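Local coordinates for protein citrate synthase (Thermotoga maritima, PDB 2P2W) that probably catalyses the condensation of oxaloacetate with acetyl-CoA, with hydrolysis to citrate and CoA, the entry step of the tricarboxylic acid cycle, at residues 24-27 with 32-35; 45-48 with 52-55; 61-66 with 114-119. All coordinates share one frame; numbering follows the deposited sequence.

Contact 1 of 3, residues 24-27 with 32-35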
ATOM      1  N   GLY A  24      27.603   6.723   8.142  1.00 24.13           N
ATOM      2  CA  GLY A  24      27.033   7.423   7.003  1.00 22.14           C
ATOM      3  C   GLY A  24      27.461   6.876   5.656  1.00 21.87           C
ATOM      4  O   GLY A  24      27.865   7.630   4.771  1.00 21.63           O
ATOM      5  N   ARG A  25      27.372   5.561   5.494  1.00 21.07           N
ATOM      6  CA  ARG A  25      27.743   4.927   4.237  1.00 21.59           C
ATOM      7  C   ARG A  25      26.588   4.077   3.721  1.00 20.99           C
ATOM      8  O   ARG A  25      25.821   3.513   4.501  1.00 21.57           O
ATOM      9  CB  ARG A  25      28.990   4.052   4.418  1.00 24.20           C
ATOM     10  CG  ARG A  25      30.254   4.823   4.776  1.00 26.29           C
ATOM     11  CD  ARG A  25      30.556   5.919   3.757  1.00 30.42           C
ATOM     12  NE  ARG A  25      30.894   5.399   2.434  1.00 32.12           N
ATOM     13  CZ  ARG A  25      32.055   4.819   2.130  1.00 33.57           C
ATOM     14  NH1 ARG A  25      32.995   4.678   3.054  1.00 34.72           N
ATOM     15  NH2 ARG A  25      32.280   4.391   0.892  1.00 33.26           N
ATOM     16  N   LEU A  26      26.462   4.003   2.402  1.00 20.64           N
ATOM     17  CA  LEU A  26      25.407   3.219   1.763  1.00 18.46           C
ATOM     18  C   LEU A  26      26.042   2.393   0.657  1.00 18.28           C
ATOM     19  O   LEU A  26      26.845   2.906  -0.123  1.00 18.91           O
ATOM     20  CB  LEU A  26      24.338   4.144   1.168  1.00 18.49           C
ATOM     21  CG  LEU A  26      23.194   3.468   0.405  1.00 19.21           C
ATOM     22  CD1 LEU A  26      22.389   2.584   1.355  1.00 18.46           C
ATOM     23  CD2 LEU A  26      22.302   4.537  -0.217  1.00 18.77           C
ATOM     24  N   TYR A  27      25.676   1.117   0.590  1.00 18.52           N
ATOM     25  CA  TYR A  27      26.232   0.218  -0.415  1.00 19.81           C
ATOM     26  C   TYR A  27      25.140  -0.589  -1.111  1.00 20.39           C
ATOM     27  O   TYR A  27      24.173  -1.002  -0.478  1.00 20.48           O
ATOM     28  CB  TYR A  27      27.202  -0.772   0.244  1.00 21.31           C
ATOM     29  CG  TYR A  27      28.243  -0.140   1.140  1.00 21.98           C
ATOM     30  CD1 TYR A  27      27.961   0.128   2.478  1.00 23.55           C
ATOM     31  CD2 TYR A  27      29.504   0.193   0.653  1.00 24.19           C
ATOM     32  CE1 TYR A  27      28.907   0.711   3.313  1.00 24.24           C
ATOM     33  CE2 TYR A  27      30.464   0.777   1.480  1.00 24.96           C
ATOM     34  CZ  TYR A  27      30.157   1.031   2.808  1.00 24.60           C
ATOM     35  OH  TYR A  27      31.102   1.590   3.633  1.00 26.45           O
ATOM     36  N   PRO A  32      29.886   0.972  -2.980  1.00 22.36           N
ATOM     37  CA  PRO A  32      29.475   2.276  -2.447  1.00 22.66           C
ATOM     38  C   PRO A  32      28.541   2.967  -3.439  1.00 22.04           C
ATOM     39  O   PRO A  32      28.823   3.008  -4.636  1.00 21.68           O
ATOM     40  CB  PRO A  32      30.801   3.020  -2.292  1.00 23.69           C
ATOM     41  CG  PRO A  32      31.780   1.915  -2.035  1.00 24.77           C
ATOM     42  CD  PRO A  32      31.354   0.874  -3.045  1.00 22.92           C
ATOM     43  N   VAL A  33      27.434   3.509  -2.942  1.00 21.18           N
ATOM     44  CA  VAL A  33      26.464   4.173  -3.807  1.00 21.54           C
ATOM     45  C   VAL A  33      27.046   5.337  -4.620  1.00 22.83           C
ATOM     46  O   VAL A  33      26.644   5.550  -5.767  1.00 20.76           O
ATOM     47  CB  VAL A  33      25.245   4.680  -2.990  1.00 20.77           C
ATOM     48  CG1 VAL A  33      25.658   5.844  -2.097  1.00 20.80           C
ATOM     49  CG2 VAL A  33      24.112   5.081  -3.932  1.00 19.27           C
ATOM     50  N   GLU A  34      27.985   6.088  -4.044  1.00 23.03           N
ATOM     51  CA  GLU A  34      28.570   7.211  -4.779  1.00 25.16           C
ATOM     52  C   GLU A  34      29.423   6.744  -5.954  1.00 24.89           C
ATOM     53  O   GLU A  34      29.562   7.455  -6.943  1.00 24.42           O
ATOM     54  CB  GLU A  34      29.399   8.122  -3.860  1.00 27.18           C
ATOM     55  CG  GLU A  34      30.240   7.407  -2.843  1.00 31.66           C
ATOM     56  CD  GLU A  34      29.453   7.078  -1.589  1.00 31.38           C
ATOM     57  OE1 GLU A  34      29.166   8.006  -0.793  1.00 35.41           O
ATOM     58  OE2 GLU A  34      29.115   5.896  -1.407  1.00 29.99           O
ATOM     59  N   GLU A  35      30.000   5.553  -5.850  1.00 25.09           N
ATOM     60  CA  GLU A  35      30.795   5.036  -6.954  1.00 25.93           C
ATOM     61  C   GLU A  35      29.870   4.794  -8.144  1.00 24.52           C
ATOM     62  O   GLU A  35      30.180   5.161  -9.280  1.00 23.55           O
ATOM     63  CB  GLU A  35      31.474   3.726  -6.565  1.00 30.79           C
ATOM     64  CG  GLU A  35      32.869   3.897  -6.023  1.00 37.08           C
ATOM     65  CD  GLU A  35      33.854   2.989  -6.727  1.00 42.49           C
ATOM     66  OE1 GLU A  35      34.022   1.834  -6.278  1.00 44.60           O
ATOM     67  OE2 GLU A  35      34.450   3.431  -7.735  1.00 43.28           O
TER
HETATM   68  O   HOH W   1      28.597   5.065   0.851  1.00 25.02           O
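Tyr27 and Pro32 form a non-hydrogen-bonded antiparallel pair at the edge of the small three-stranded sheet 17-20, 25-28, 31-32, just where the chain turns into helix 33-39 with Pro32 as N-cap. Their CA atoms lie 4.3 Å apart, and Pro32 CG rests 3.9 Å from Tyr27 CD2, the proline meeting the ring obliquely. Next to this pair, Val33 N donates to Leu26 O at 2.9 Å, with a nearly straight N-H...O angle of 166°. Leu26 O also receives a CA-H...O contact from Pro32 CA at 3.6 Å. Beyond this bond, Leu26 CB meets Val33 CG1 at 3.9 Å; with Leu26 CG anti to its nitrogen (chi1 177°), CD2 also comes against Val33 CB. On the other side of the strand, Arg25 bends at chi2 and chi3, which brings the guanidinium beside Pro32, NH2 3.8 Å from Pro32 CB. Tyr27 OH sits 3.6 Å above the guanidinium plane, over its centre. One water accepts from Arg25 NE and Leu26 N, 2.8 Å from the latter, and donates to Glu34 OE2. Pro32 also packs on Val355 of the second subunit. Arg25 and Glu34 stay beyond salt-bridge distance; the water bridges Arg25 NE and Glu34 OE2 instead, which probably helps tie the helix start to the strand.

Contact 2 of 3, residues 45-48 with 52-55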
ATOM      1  N   THR A  45      23.071   0.028 -13.081  1.00 19.16           N
ATOM      2  CA  THR A  45      22.884  -0.165 -11.649  1.00 18.71           C
ATOM      3  C   THR A  45      21.617  -0.972 -11.366  1.00 18.33           C
ATOM      4  O   THR A  45      21.584  -1.779 -10.441  1.00 18.94           O
ATOM      5  CB  THR A  45      22.839   1.180 -10.902  1.00 19.08           C
ATOM      6  OG1 THR A  45      24.125   1.815 -11.002  1.00 20.14           O
ATOM      7  CG2 THR A  45      22.504   0.959  -9.421  1.00 18.74           C
ATOM      8  N   ALA A  46      20.581  -0.768 -12.176  1.00 17.50           N
ATOM      9  CA  ALA A  46      19.335  -1.510 -11.997  1.00 18.96           C
ATOM     10  C   ALA A  46      19.616  -2.985 -12.271  1.00 19.60           C
ATOM     11  O   ALA A  46      19.123  -3.872 -11.571  1.00 18.35           O
ATOM     12  CB  ALA A  46      18.269  -0.988 -12.950  1.00 17.74           C
ATOM     13  N   TYR A  47      20.419  -3.239 -13.298  1.00 20.28           N
ATOM     14  CA  TYR A  47      20.783  -4.606 -13.652  1.00 20.76           C
ATOM     15  C   TYR A  47      21.490  -5.228 -12.451  1.00 21.19           C
ATOM     16  O   TYR A  47      21.191  -6.352 -12.042  1.00 22.14           O
ATOM     17  CB  TYR A  47      21.732  -4.604 -14.851  1.00 20.91           C
ATOM     18  CG  TYR A  47      22.149  -5.986 -15.306  1.00 21.30           C
ATOM     19  CD1 TYR A  47      23.126  -6.707 -14.615  1.00 22.44           C
ATOM     20  CD2 TYR A  47      21.556  -6.579 -16.415  1.00 21.78           C
ATOM     21  CE1 TYR A  47      23.502  -7.988 -15.024  1.00 21.91           C
ATOM     22  CE2 TYR A  47      21.925  -7.855 -16.833  1.00 23.36           C
ATOM     23  CZ  TYR A  47      22.897  -8.552 -16.134  1.00 24.23           C
ATOM     24  OH  TYR A  47      23.264  -9.808 -16.556  1.00 25.31           O
ATOM     25  N   PHE A  48      22.430  -4.475 -11.891  1.00 21.57           N
ATOM     26  CA  PHE A  48      23.207  -4.927 -10.742  1.00 21.35           C
ATOM     27  C   PHE A  48      22.319  -5.243  -9.540  1.00 21.66           C
ATOM     28  O   PHE A  48      22.518  -6.247  -8.857  1.00 21.20           O
ATOM     29  CB  PHE A  48      24.241  -3.859 -10.376  1.00 21.92           C
ATOM     30  CG  PHE A  48      25.131  -4.236  -9.227  1.00 22.71           C
ATOM     31  CD1 PHE A  48      25.709  -5.500  -9.160  1.00 24.03           C
ATOM     32  CD2 PHE A  48      25.416  -3.316  -8.224  1.00 23.24           C
ATOM     33  CE1 PHE A  48      26.559  -5.844  -8.109  1.00 24.68           C
ATOM     34  CE2 PHE A  48      26.265  -3.648  -7.170  1.00 25.10           C
ATOM     35  CZ  PHE A  48      26.838  -4.916  -7.113  1.00 24.93           C
ATOM     36  N   GLY A  52      22.352  -9.141  -9.318  1.00 24.75           N
ATOM     37  CA  GLY A  52      23.424  -9.439  -8.381  1.00 25.35           C
ATOM     38  C   GLY A  52      24.849  -9.374  -8.903  1.00 25.82           C
ATOM     39  O   GLY A  52      25.787  -9.730  -8.192  1.00 25.77           O
ATOM     40  N   LYS A  53      25.029  -8.923 -10.137  1.00 26.13           N
ATOM     41  CA  LYS A  53      26.372  -8.814 -10.694  1.00 26.80           C
ATOM     42  C   LYS A  53      26.410  -7.707 -11.740  1.00 26.28           C
ATOM     43  O   LYS A  53      25.391  -7.394 -12.353  1.00 25.24           O
ATOM     44  CB  LYS A  53      26.778 -10.138 -11.340  1.00 29.52           C
ATOM     45  CG  LYS A  53      25.997 -10.454 -12.596  1.00 34.64           C
ATOM     46  CD  LYS A  53      26.117 -11.920 -12.983  1.00 39.08           C
ATOM     47  CE  LYS A  53      25.641 -12.139 -14.412  1.00 41.69           C
ATOM     48  NZ  LYS A  53      24.238 -11.684 -14.611  1.00 41.67           N
ATOM     49  N   LEU A  54      27.579  -7.103 -11.932  1.00 25.72           N
ATOM     50  CA  LEU A  54      27.718  -6.056 -12.935  1.00 25.74           C
ATOM     51  C   LEU A  54      27.648  -6.757 -14.287  1.00 25.42           C
ATOM     52  O   LEU A  54      28.269  -7.802 -14.487  1.00 25.79           O
ATOM     53  CB  LEU A  54      29.057  -5.321 -12.773  1.00 26.15           C
ATOM     54  CG  LEU A  54      29.207  -4.520 -11.473  1.00 28.26           C
ATOM     55  CD1 LEU A  54      30.615  -3.945 -11.365  1.00 27.17           C
ATOM     56  CD2 LEU A  54      28.167  -3.403 -11.434  1.00 26.94           C
ATOM     57  N   PRO A  55      26.876  -6.202 -15.230  1.00 24.00           N
ATOM     58  CA  PRO A  55      26.732  -6.797 -16.562  1.00 24.26           C
ATOM     59  C   PRO A  55      27.943  -6.609 -17.469  1.00 25.16           C
ATOM     60  O   PRO A  55      28.654  -5.607 -17.371  1.00 23.27           O
ATOM     61  CB  PRO A  55      25.509  -6.085 -17.116  1.00 23.96           C
ATOM     62  CG  PRO A  55      25.700  -4.691 -16.579  1.00 23.82           C
ATOM     63  CD  PRO A  55      26.094  -4.954 -15.128  1.00 23.84           C
TER
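Tyr47 and Pro55 make the tight part of this contact, in which the end of helix 42-51 is covered by the segment 52-55 that follows it. Pro55 CB lies over the centre of the Tyr47 ring, 3.5 Å from its centroid and 14° off the normal, a CH-pi contact. Lys53 O approaches the same ring at its edge, in plane, 3.3 Å from Tyr47 CE1. Phe48, its CG anti to the nitrogen (chi1 -178°), turns its ring to Leu54 and the Lys53 backbone: Leu54 CD2 sits over one face, 4.1 Å from the centroid and displaced toward the rim, while Lys53 CA lies at the edge in plane. The solvent side is looser. Exposed Gly52, whose positive phi ends helix 42-51, gives its N to Phe48 O at 2.9 Å, but the bond is bent (139°) and the donor stands above the carbonyl plane. Exposed Lys53 points its CB away, yet its chain, bent at the last torsion, brings NZ back to donate to Tyr47 OH at 2.9 Å. A phenylalanine in place of Tyr47 would probably leave the Lys53 ammonium without this acceptor and its tail freer to turn. Arg363 of the second subunit hydrogen-bonds to Pro55 O, and Arg29 packs on Phe48. The segment so links the end of helix 42-51 to helix 57-69, whose Glu59 touches Tyr47 and Lys53 and whose Leu60 touches Pro55.

Contact 3 of 3, residues 61-66 with 114-119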
ATOM      1  N   GLU A  61      24.176  -4.148 -23.071  1.00 26.33           N
ATOM      2  CA  GLU A  61      23.619  -3.743 -24.355  1.00 27.25           C
ATOM      3  C   GLU A  61      22.242  -4.368 -24.551  1.00 26.01           C
ATOM      4  O   GLU A  61      21.284  -3.687 -24.917  1.00 23.42           O
ATOM      5  CB  GLU A  61      24.548  -4.177 -25.494  1.00 31.17           C
ATOM      6  CG  GLU A  61      24.222  -3.537 -26.833  1.00 38.99           C
ATOM      7  CD  GLU A  61      25.010  -4.144 -27.988  1.00 44.01           C
ATOM      8  OE1 GLU A  61      24.925  -5.377 -28.195  1.00 45.71           O
ATOM      9  OE2 GLU A  61      25.715  -3.383 -28.687  1.00 46.81           O
ATOM     10  N   GLU A  62      22.150  -5.672 -24.308  1.00 24.91           N
ATOM     11  CA  GLU A  62      20.889  -6.388 -24.455  1.00 25.52           C
ATOM     12  C   GLU A  62      19.863  -5.941 -23.416  1.00 23.77           C
ATOM     13  O   GLU A  62      18.671  -5.838 -23.711  1.00 20.65           O
ATOM     14  CB  GLU A  62      21.130  -7.896 -24.340  1.00 29.40           C
ATOM     15  CG  GLU A  62      21.783  -8.499 -25.574  1.00 35.72           C
ATOM     16  CD  GLU A  62      22.438  -9.839 -25.295  1.00 40.20           C
ATOM     17  OE1 GLU A  62      21.916 -10.594 -24.445  1.00 42.17           O
ATOM     18  OE2 GLU A  62      23.469 -10.140 -25.936  1.00 42.22           O
ATOM     19  N   PHE A  63      20.325  -5.669 -22.201  1.00 22.99           N
ATOM     20  CA  PHE A  63      19.421  -5.231 -21.146  1.00 21.64           C
ATOM     21  C   PHE A  63      18.871  -3.840 -21.464  1.00 21.00           C
ATOM     22  O   PHE A  63      17.709  -3.548 -21.180  1.00 20.73           O
ATOM     23  CB  PHE A  63      20.141  -5.214 -19.793  1.00 21.37           C
ATOM     24  CG  PHE A  63      19.235  -4.918 -18.626  1.00 21.85           C
ATOM     25  CD1 PHE A  63      18.206  -5.797 -18.284  1.00 23.15           C
ATOM     26  CD2 PHE A  63      19.396  -3.753 -17.883  1.00 21.06           C
ATOM     27  CE1 PHE A  63      17.347  -5.519 -17.215  1.00 23.99           C
ATOM     28  CE2 PHE A  63      18.544  -3.463 -16.812  1.00 22.31           C
ATOM     29  CZ  PHE A  63      17.518  -4.347 -16.479  1.00 23.23           C
ATOM     30  N   LYS A  64      19.702  -2.980 -22.049  1.00 20.34           N
ATOM     31  CA  LYS A  64      19.251  -1.634 -22.393  1.00 22.17           C
ATOM     32  C   LYS A  64      18.197  -1.698 -23.488  1.00 21.34           C
ATOM     33  O   LYS A  64      17.233  -0.936 -23.472  1.00 20.38           O
ATOM     34  CB  LYS A  64      20.425  -0.753 -22.841  1.00 23.96           C
ATOM     35  CG  LYS A  64      21.177  -0.104 -21.686  1.00 27.37           C
ATOM     36  CD  LYS A  64      22.380   0.705 -22.158  1.00 30.84           C
ATOM     37  CE  LYS A  64      21.948   1.906 -22.988  1.00 33.65           C
ATOM     38  NZ  LYS A  64      22.839   3.082 -22.771  1.00 36.94           N
ATOM     39  N   ARG A  65      18.374  -2.610 -24.438  1.00 20.71           N
ATOM     40  CA  ARG A  65      17.397  -2.757 -25.512  1.00 19.82           C
ATOM     41  C   ARG A  65      16.089  -3.326 -24.965  1.00 20.16           C
ATOM     42  O   ARG A  65      15.008  -2.997 -25.455  1.00 19.86           O
ATOM     43  CB  ARG A  65      17.936  -3.667 -26.623  1.00 21.22           C
ATOM     44  CG  ARG A  65      19.065  -3.048 -27.439  1.00 21.50           C
ATOM     45  CD  ARG A  65      19.121  -3.663 -28.831  1.00 27.18           C
ATOM     46  NE  ARG A  65      19.353  -5.101 -28.792  1.00 30.12           N
ATOM     47  CZ  ARG A  65      20.552  -5.668 -28.891  1.00 34.38           C
ATOM     48  NH1 ARG A  65      21.634  -4.916 -29.040  1.00 34.82           N
ATOM     49  NH2 ARG A  65      20.669  -6.988 -28.836  1.00 35.89           N
ATOM     50  N   LYS A  66      16.192  -4.176 -23.946  1.00 20.32           N
ATOM     51  CA  LYS A  66      15.017  -4.782 -23.325  1.00 20.14           C
ATOM     52  C   LYS A  66      14.174  -3.712 -22.635  1.00 20.33           C
ATOM     53  O   LYS A  66      12.966  -3.603 -22.874  1.00 19.96           O
ATOM     54  CB  LYS A  66      15.436  -5.835 -22.291  1.00 22.57           C
ATOM     55  CG  LYS A  66      14.264  -6.430 -21.514  1.00 22.93           C
ATOM     56  CD  LYS A  66      14.712  -7.536 -20.566  1.00 27.64           C
ATOM     57  CE  LYS A  66      14.999  -8.821 -21.317  1.00 30.52           C
ATOM     58  NZ  LYS A  66      13.785  -9.685 -21.358  1.00 34.50           N
ATOM     59  N   LYS A 114       8.672  -8.964 -14.740  1.00 21.49           N
ATOM     60  CA  LYS A 114       7.576  -8.040 -14.494  1.00 22.53           C
ATOM     61  C   LYS A 114       8.114  -6.736 -13.903  1.00 20.41           C
ATOM     62  O   LYS A 114       7.669  -5.644 -14.271  1.00 18.98           O
ATOM     63  CB  LYS A 114       6.571  -8.677 -13.529  1.00 26.27           C
ATOM     64  CG  LYS A 114       5.245  -7.947 -13.434  1.00 30.98           C
ATOM     65  CD  LYS A 114       4.161  -8.845 -12.847  1.00 35.26           C
ATOM     66  CE  LYS A 114       4.158 -10.220 -13.502  1.00 36.78           C
ATOM     67  NZ  LYS A 114       3.195 -10.297 -14.635  1.00 39.41           N
ATOM     68  N   ALA A 115       9.073  -6.857 -12.984  1.00 18.96           N
ATOM     69  CA  ALA A 115       9.676  -5.695 -12.338  1.00 18.27           C
ATOM     70  C   ALA A 115      10.382  -4.838 -13.381  1.00 19.00           C
ATOM     71  O   ALA A 115      10.261  -3.616 -13.377  1.00 18.10           O
ATOM     72  CB  ALA A 115      10.674  -6.143 -11.269  1.00 18.83           C
ATOM     73  N   ILE A 116      11.125  -5.495 -14.270  1.00 18.53           N
ATOM     74  CA  ILE A 116      11.849  -4.803 -15.330  1.00 18.66           C
ATOM     75  C   ILE A 116      10.895  -4.011 -16.225  1.00 20.15           C
ATOM     76  O   ILE A 116      11.161  -2.854 -16.565  1.00 19.14           O
ATOM     77  CB  ILE A 116      12.646  -5.813 -16.195  1.00 19.22           C
ATOM     78  CG1 ILE A 116      13.745  -6.461 -15.343  1.00 20.02           C
ATOM     79  CG2 ILE A 116      13.236  -5.113 -17.423  1.00 18.84           C
ATOM     80  CD1 ILE A 116      14.504  -7.588 -16.044  1.00 19.69           C
ATOM     81  N   ARG A 117       9.781  -4.635 -16.600  1.00 20.08           N
ATOM     82  CA  ARG A 117       8.803  -3.982 -17.465  1.00 21.96           C
ATOM     83  C   ARG A 117       8.118  -2.790 -16.799  1.00 20.61           C
ATOM     84  O   ARG A 117       7.970  -1.730 -17.409  1.00 20.15           O
ATOM     85  CB  ARG A 117       7.749  -4.994 -17.929  1.00 24.67           C
ATOM     86  CG  ARG A 117       6.663  -4.396 -18.817  1.00 31.98           C
ATOM     87  CD  ARG A 117       6.031  -5.463 -19.700  1.00 36.98           C
ATOM     88  NE  ARG A 117       5.503  -6.586 -18.927  1.00 42.28           N
ATOM     89  CZ  ARG A 117       4.445  -6.515 -18.124  1.00 44.90           C
ATOM     90  NH1 ARG A 117       3.790  -5.367 -17.983  1.00 45.75           N
ATOM     91  NH2 ARG A 117       4.036  -7.592 -17.467  1.00 45.06           N
ATOM     92  N   VAL A 118       7.704  -2.953 -15.547  1.00 19.94           N
ATOM     93  CA  VAL A 118       7.035  -1.864 -14.844  1.00 19.58           C
ATOM     94  C   VAL A 118       7.982  -0.674 -14.659  1.00 19.15           C
ATOM     95  O   VAL A 118       7.590   0.472 -14.858  1.00 18.25           O
ATOM     96  CB  VAL A 118       6.483  -2.334 -13.464  1.00 21.58           C
ATOM     97  CG1 VAL A 118       7.621  -2.601 -12.501  1.00 23.64           C
ATOM     98  CG2 VAL A 118       5.526  -1.292 -12.905  1.00 23.68           C
ATOM     99  N   ALA A 119       9.231  -0.943 -14.295  1.00 18.09           N
ATOM    100  CA  ALA A 119      10.201   0.131 -14.117  1.00 17.65           C
ATOM    101  C   ALA A 119      10.432   0.875 -15.436  1.00 18.14           C
ATOM    102  O   ALA A 119      10.584   2.098 -15.455  1.00 17.73           O
ATOM    103  CB  ALA A 119      11.511  -0.432 -13.601  1.00 18.12           C
TER
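Lys66 N donates to Glu62 O at 3.0 Å, one of the backbone bonds that hold helix 57-69 in shape where Lys66 and Phe63 reach out to Ile116 of helix 110-133. The lysine leaves its helix extended (chi1 175°, chi2 176°), which lays Lys66 CD 4.2 Å from Ile116 CG2; its NZ then goes on to a salt bridge with Glu113, one turn before Ile116. Phe63, one turn earlier than Lys66, has CG anti to the nitrogen (chi1 -174°) and presents the edge of its ring: Ile116 CD1 lies in the ring plane, 3.7 Å from Phe63 CE1. Ile116 CG2 stands 4.1 Å from Phe63 CE1, so a single ring corner meets both branches. The backbones remain well apart, the closest CA atoms, of Lys66 and Arg117, being 8.6 Å from each other, and only 124 Å² is buried. The interface thus rests on Ile116, met by the ring edge of Phe63 and the chain of Lys66, with the Lys66-Glu113 salt bridge beside it. Trp50 of helix 42-51 packs on both Phe63 and Ala119, Tyr51 touches Ile116, and helices 195-207 and 317-337 pack on helix 110-133 through Ala115, among others.

Overall arrangement
The three contacts follow one another along the chain without overlap, each closing before the next opens. Contacts 2 and 3 touch: the rings of Tyr47 and Phe63 meet edge-to-face, with Tyr47 CD2 3.6 Å from Phe63 CG, and the contact centres are about 12 Å apart. Contact 1 stands off, its centre about 15 Å from that of contact 2 and about 24 Å from that of contact 3. It is also the one near the active site: the side chain of Leu26 lies about 7 Å from a bound citrate and about 8 Å from that of His250, a predicted active-site residue. Contacts 1 and 2 both reach the second subunit.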